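PDB 2HEU: sugar ABC transporter, sugar-binding protein from Streptococcus pneumoniae, which probably binds sugars, perhaps raffinose-type oligosaccharides, outside the cell and delivers them to an ABC transporter for import. Local coordinates for residues T18-M30 with L62-N76. Sequence-based numbering, arbitrary orientation.
Sequences TVTIEYFNQKKEM and LKTRVLAGDVPDVVN
Glu22 and Arg65 meet because the glutamate chain is fully extended, CG anti to the backbone N (chi1 179°), while the arginine folds at chi3 (54°), which brings its guanidinium up to the carboxylate. The grip is end-on: NH1 of Arg65 lies 2.8 Å from OE2 of Glu22 and NH2 of Arg65 2.9 Å from OE1 of Glu22, with the two flat groups nearly coplanar. Asp70 takes the same guanidinium side-on through NE and NH2, so two carboxylates fix its rotation, and Pro72 CG sits over one of its faces, near the rim. Pro72 also packs against Phe24, its CG 3.5 Å from Phe24 CB. The Phe24 ring reaches helix 58-67, where Leu62 CB lies 3.9 Å from Phe24 CE2 and Leu62 CD1 sits over one face of the ring.

Between the strands, Tyr23 pairs with Val74 and Phe24 with Val75 in parallel register. Val74 N bonds to Glu22 O, and Val74 O accepts from Phe24 N at 2.9 Å; Asn76 N then reaches Phe24 O. Side chains extend the seam at both ends: Asp73 OD2 takes Glu22 N at 2.8 Å, its OD1 being held by Thr302, and Gln26 NE2 donates to Asn76 O at 2.8 Å.

Strand 48-53, helix 58-67, ended by a Schellman motif at Gly69, and strand 74-76 form a beta-alpha-beta crossover. Strand 19-24 lies between its two parallel strands, with helix 305-315 packed on Ile21 and Val74.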
loop_
_atom_site.group_PDB
_atom_site.type_symbol
_atom_site.label_atom_id
_atom_site.label_comp_id
_atom_site.label_asym_id
_atom_site.label_seq_id
_atom_site.Cartn_x
_atom_site.Cartn_y
_atom_site.Cartn_z
ATOM N N THR A 18 5.406 -7.237 -37.663
ATOM C CA THR A 18 4.755 -6.954 -36.401
ATOM C C THR A 18 5.762 -7.274 -35.308
ATOM O O THR A 18 6.597 -8.233 -35.419
ATOM C CB THR A 18 3.362 -7.722 -36.324
ATOM O OG1 THR A 18 2.416 -7.222 -37.295
ATOM C CG2 THR A 18 2.660 -7.745 -34.820
ATOM N N VAL A 19 5.683 -6.435 -34.274
ATOM C CA VAL A 19 6.522 -6.637 -33.076
ATOM C C VAL A 19 5.691 -7.162 -31.861
ATOM O O VAL A 19 4.685 -6.387 -31.609
ATOM C CB VAL A 19 7.172 -5.280 -32.765
ATOM C CG1 VAL A 19 7.891 -5.351 -31.433
ATOM C CG2 VAL A 19 8.154 -4.895 -33.951
ATOM N N THR A 20 6.045 -8.360 -31.141
ATOM C CA THR A 20 5.383 -8.743 -29.933
ATOM C C THR A 20 6.242 -8.484 -28.712
ATOM O O THR A 20 7.485 -8.846 -28.659
ATOM C CB THR A 20 5.015 -10.236 -29.984
ATOM O OG1 THR A 20 4.260 -10.514 -31.162
ATOM C CG2 THR A 20 4.188 -10.647 -28.771
ATOM N N ILE A 21 5.655 -7.866 -27.708
ATOM C CA ILE A 21 6.286 -7.642 -26.421
ATOM C C ILE A 21 5.477 -8.334 -25.354
ATOM O O ILE A 21 4.313 -8.638 -25.506
ATOM C CB ILE A 21 6.389 -6.146 -26.146
ATOM C CG1 ILE A 21 5.074 -5.427 -26.127
ATOM C CG2 ILE A 21 7.433 -5.474 -27.110
ATOM C CD1 ILE A 21 5.087 -4.018 -25.570
ATOM N N GLU A 22 6.159 -8.612 -24.227
ATOM C CA GLU A 22 5.553 -9.216 -23.059
ATOM C C GLU A 22 5.323 -8.191 -21.982
ATOM O O GLU A 22 6.193 -7.394 -21.672
ATOM C CB GLU A 22 6.480 -10.265 -22.464
ATOM C CG GLU A 22 5.938 -10.921 -21.222
ATOM C CD GLU A 22 6.745 -11.952 -20.576
ATOM O OE1 GLU A 22 7.736 -12.410 -21.209
ATOM O OE2 GLU A 22 6.478 -12.398 -19.453
ATOM N N TYR A 23 4.119 -8.212 -21.420
ATOM C CA TYR A 23 3.760 -7.462 -20.187
ATOM C C TYR A 23 3.589 -8.508 -19.106
ATOM O O TYR A 23 2.636 -9.315 -19.128
ATOM C CB TYR A 23 2.501 -6.616 -20.370
ATOM C CG TYR A 23 2.009 -6.114 -19.052
ATOM C CD1 TYR A 23 2.841 -5.478 -18.159
ATOM C CD2 TYR A 23 0.700 -6.355 -18.637
ATOM C CE1 TYR A 23 2.381 -5.109 -16.898
ATOM C CE2 TYR A 23 0.261 -5.978 -17.376
ATOM C CZ TYR A 23 1.121 -5.374 -16.507
ATOM O OH TYR A 23 0.731 -5.052 -15.217
ATOM N N PHE A 24 4.511 -8.484 -18.131
ATOM C CA PHE A 24 4.472 -9.449 -17.005
ATOM C C PHE A 24 3.648 -8.815 -15.867
ATOM O O PHE A 24 4.099 -7.901 -15.200
ATOM C CB PHE A 24 5.898 -9.762 -16.549
ATOM C CG PHE A 24 5.993 -10.812 -15.501
ATOM C CD1 PHE A 24 6.110 -12.178 -15.822
ATOM C CD2 PHE A 24 5.968 -10.477 -14.136
ATOM C CE1 PHE A 24 6.251 -13.173 -14.825
ATOM C CE2 PHE A 24 6.111 -11.453 -13.190
ATOM C CZ PHE A 24 6.241 -12.771 -13.545
ATOM N N ASN A 25 2.409 -9.279 -15.738
ATOM C CA ASN A 25 1.470 -8.675 -14.800
ATOM C C ASN A 25 1.542 -9.334 -13.434
ATOM O O ASN A 25 1.667 -10.561 -13.332
ATOM C CB ASN A 25 0.079 -8.918 -15.375
ATOM C CG ASN A 25 -0.990 -8.193 -14.574
ATOM O OD1 ASN A 25 -0.839 -7.023 -14.185
ATOM N ND2 ASN A 25 -2.130 -8.834 -14.410
ATOM N N GLN A 26 1.355 -8.554 -12.392
ATOM C CA GLN A 26 1.169 -9.090 -11.029
ATOM C C GLN A 26 -0.247 -8.729 -10.492
ATOM O O GLN A 26 -0.631 -9.251 -9.455
ATOM C CB GLN A 26 2.234 -8.707 -10.041
ATOM C CG GLN A 26 3.600 -9.250 -10.479
ATOM C CD GLN A 26 4.599 -9.246 -9.404
ATOM O OE1 GLN A 26 4.407 -9.982 -8.362
ATOM N NE2 GLN A 26 5.677 -8.549 -9.578
ATOM N N LYS A 27 -1.050 -7.921 -11.183
ATOM C CA LYS A 27 -2.355 -7.572 -10.639
ATOM C C LYS A 27 -3.378 -8.497 -11.287
ATOM O O LYS A 27 -4.117 -8.149 -12.214
ATOM C CB LYS A 27 -2.615 -6.128 -10.963
ATOM C CG LYS A 27 -3.835 -5.561 -10.302
ATOM C CD LYS A 27 -3.690 -5.133 -8.839
ATOM C CE LYS A 27 -4.991 -4.647 -8.234
ATOM N NZ LYS A 27 -4.797 -4.420 -6.790
ATOM N N LYS A 28 -3.348 -9.753 -10.844
ATOM C CA LYS A 28 -4.110 -10.826 -11.475
ATOM C C LYS A 28 -5.539 -10.463 -11.488
ATOM O O LYS A 28 -6.233 -10.776 -12.465
ATOM C CB LYS A 28 -4.019 -12.102 -10.691
ATOM C CG LYS A 28 -2.705 -12.635 -10.722
ATOM C CD LYS A 28 -2.536 -14.008 -10.038
ATOM C CE LYS A 28 -1.339 -14.738 -10.592
ATOM N NZ LYS A 28 -0.124 -14.013 -10.590
ATOM N N GLU A 29 -6.011 -9.939 -10.420
ATOM C CA GLU A 29 -7.405 -9.617 -10.332
ATOM C C GLU A 29 -7.948 -8.622 -11.375
ATOM O O GLU A 29 -9.122 -8.670 -11.676
ATOM C CB GLU A 29 -7.694 -9.205 -8.913
ATOM C CG GLU A 29 -6.984 -7.985 -8.410
ATOM C CD GLU A 29 -5.421 -7.954 -8.564
ATOM O OE1 GLU A 29 -4.646 -8.804 -8.038
ATOM O OE2 GLU A 29 -4.988 -7.012 -9.246
ATOM N N MET A 30 -7.086 -7.777 -11.941
ATOM C CA MET A 30 -7.399 -6.794 -12.951
ATOM C C MET A 30 -7.033 -7.230 -14.358
ATOM O O MET A 30 -7.094 -6.414 -15.285
ATOM C CB MET A 30 -6.769 -5.483 -12.625
ATOM C CG MET A 30 -7.357 -4.696 -11.512
ATOM S SD MET A 30 -9.049 -4.195 -11.822
ATOM C CE MET A 30 -8.806 -3.039 -13.252
ATOM N N LEU A 62 9.534 -14.109 -11.389
ATOM C CA LEU A 62 10.294 -12.964 -11.861
ATOM C C LEU A 62 11.719 -13.069 -11.431
ATOM O O LEU A 62 12.636 -12.770 -12.195
ATOM C CB LEU A 62 9.633 -11.691 -11.442
ATOM C CG LEU A 62 10.227 -10.401 -11.967
ATOM C CD1 LEU A 62 10.171 -10.337 -13.486
ATOM C CD2 LEU A 62 9.491 -9.199 -11.356
ATOM N N LYS A 63 11.969 -13.429 -10.160
ATOM C CA LYS A 63 13.327 -13.601 -9.697
ATOM C C LYS A 63 14.050 -14.625 -10.528
ATOM O O LYS A 63 15.228 -14.414 -10.926
ATOM C CB LYS A 63 13.369 -13.963 -8.231
ATOM C CG LYS A 63 12.876 -12.921 -7.270
ATOM C CD LYS A 63 12.840 -13.374 -5.857
ATOM C CE LYS A 63 12.182 -12.456 -4.866
ATOM N NZ LYS A 63 11.986 -13.247 -3.599
ATOM N N THR A 64 13.433 -15.752 -10.801
ATOM C CA THR A 64 14.065 -16.839 -11.579
ATOM C C THR A 64 14.413 -16.319 -12.944
ATOM O O THR A 64 15.508 -16.602 -13.486
ATOM C CB THR A 64 13.158 -18.033 -11.644
ATOM O OG1 THR A 64 12.959 -18.558 -10.301
ATOM C CG2 THR A 64 13.700 -19.134 -12.576
ATOM N N ARG A 65 13.469 -15.594 -13.560
ATOM C CA ARG A 65 13.623 -15.138 -14.931
ATOM C C ARG A 65 14.727 -14.075 -14.998
ATOM O O ARG A 65 15.516 -14.094 -15.931
ATOM C CB ARG A 65 12.303 -14.691 -15.557
ATOM C CG ARG A 65 11.299 -15.820 -15.745
ATOM C CD ARG A 65 10.091 -15.422 -16.477
ATOM N NE ARG A 65 10.367 -14.806 -17.769
ATOM C CZ ARG A 65 9.513 -14.151 -18.482
ATOM N NH1 ARG A 65 8.241 -14.138 -18.132
ATOM N NH2 ARG A 65 9.895 -13.582 -19.615
ATOM N N VAL A 66 14.746 -13.153 -14.032
ATOM C CA VAL A 66 15.774 -12.139 -14.075
ATOM C C VAL A 66 17.143 -12.757 -13.926
ATOM O O VAL A 66 18.101 -12.420 -14.637
ATOM C CB VAL A 66 15.562 -11.043 -12.987
ATOM C CG1 VAL A 66 16.752 -10.125 -12.853
ATOM C CG2 VAL A 66 14.336 -10.295 -13.319
ATOM N N LEU A 67 17.308 -13.576 -12.923
ATOM C CA LEU A 67 18.643 -14.025 -12.751
ATOM C C LEU A 67 19.026 -14.887 -14.052
ATOM O O LEU A 67 20.209 -14.768 -14.483
ATOM C CB LEU A 67 18.775 -14.659 -11.353
ATOM C CG LEU A 67 18.681 -13.922 -9.943
ATOM C CD1 LEU A 67 19.918 -13.042 -9.598
ATOM C CD2 LEU A 67 17.279 -13.213 -9.516
ATOM N N ALA A 68 18.083 -15.640 -14.745
ATOM C CA ALA A 68 18.351 -16.293 -16.027
ATOM C C ALA A 68 18.540 -15.437 -17.243
ATOM O O ALA A 68 18.791 -16.000 -18.339
ATOM C CB ALA A 68 17.247 -17.232 -16.331
ATOM N N GLY A 69 18.413 -14.117 -17.087
ATOM C CA GLY A 69 18.517 -13.221 -18.198
ATOM C C GLY A 69 17.354 -13.270 -19.155
ATOM O O GLY A 69 17.547 -13.053 -20.327
ATOM N N ASP A 70 16.136 -13.527 -18.683
ATOM C CA ASP A 70 14.923 -13.596 -19.494
ATOM C C ASP A 70 13.922 -12.611 -18.925
ATOM O O ASP A 70 12.890 -12.972 -18.388
ATOM C CB ASP A 70 14.345 -14.980 -19.391
ATOM C CG ASP A 70 13.050 -15.141 -20.074
ATOM O OD1 ASP A 70 12.679 -14.344 -20.967
ATOM O OD2 ASP A 70 12.302 -16.046 -19.635
ATOM N N VAL A 71 14.272 -11.281 -19.037
ATOM C CA VAL A 71 13.495 -10.193 -18.428
ATOM C C VAL A 71 12.327 -9.814 -19.323
ATOM O O VAL A 71 12.510 -9.526 -20.511
ATOM C CB VAL A 71 14.387 -8.945 -18.131
ATOM C CG1 VAL A 71 13.592 -7.840 -17.404
ATOM C CG2 VAL A 71 15.629 -9.293 -17.368
ATOM N N PRO A 72 11.053 -9.848 -18.797
ATOM C CA PRO A 72 9.963 -9.410 -19.637
ATOM C C PRO A 72 10.166 -7.984 -20.126
ATOM O O PRO A 72 10.782 -7.145 -19.465
ATOM C CB PRO A 72 8.780 -9.495 -18.719
ATOM C CG PRO A 72 9.172 -10.464 -17.675
ATOM C CD PRO A 72 10.613 -10.272 -17.457
ATOM N N ASP A 73 9.601 -7.618 -21.312
ATOM C CA ASP A 73 9.805 -6.262 -21.862
ATOM C C ASP A 73 9.252 -5.219 -20.913
ATOM O O ASP A 73 9.918 -4.204 -20.723
ATOM C CB ASP A 73 9.148 -6.153 -23.216
ATOM C CG ASP A 73 9.670 -7.241 -24.160
ATOM O OD1 ASP A 73 10.722 -7.110 -24.713
ATOM O OD2 ASP A 73 8.984 -8.284 -24.272
ATOM N N VAL A 74 8.053 -5.417 -20.415
ATOM C CA VAL A 74 7.426 -4.505 -19.471
ATOM C C VAL A 74 7.047 -5.339 -18.278
ATOM O O VAL A 74 6.427 -6.379 -18.417
ATOM C CB VAL A 74 6.199 -3.812 -20.067
ATOM C CG1 VAL A 74 5.614 -2.811 -19.043
ATOM C CG2 VAL A 74 6.573 -3.017 -21.359
ATOM N N VAL A 75 7.454 -4.879 -17.078
ATOM C CA VAL A 75 7.270 -5.642 -15.851
ATOM C C VAL A 75 6.482 -4.863 -14.847
ATOM O O VAL A 75 6.842 -3.751 -14.487
ATOM C CB VAL A 75 8.671 -5.968 -15.234
ATOM C CG1 VAL A 75 8.522 -6.798 -13.970
ATOM C CG2 VAL A 75 9.531 -6.736 -16.261
ATOM N N ASN A 76 5.418 -5.489 -14.344
ATOM C CA ASN A 76 4.738 -4.953 -13.123
ATOM C C ASN A 76 5.632 -5.422 -11.948
ATOM O O ASN A 76 5.681 -6.616 -11.666
ATOM C CB ASN A 76 3.337 -5.496 -13.059
ATOM C CG ASN A 76 2.524 -5.092 -11.856
ATOM O OD1 ASN A 76 2.875 -4.078 -11.116
ATOM N ND2 ASN A 76 1.510 -5.770 -11.639
#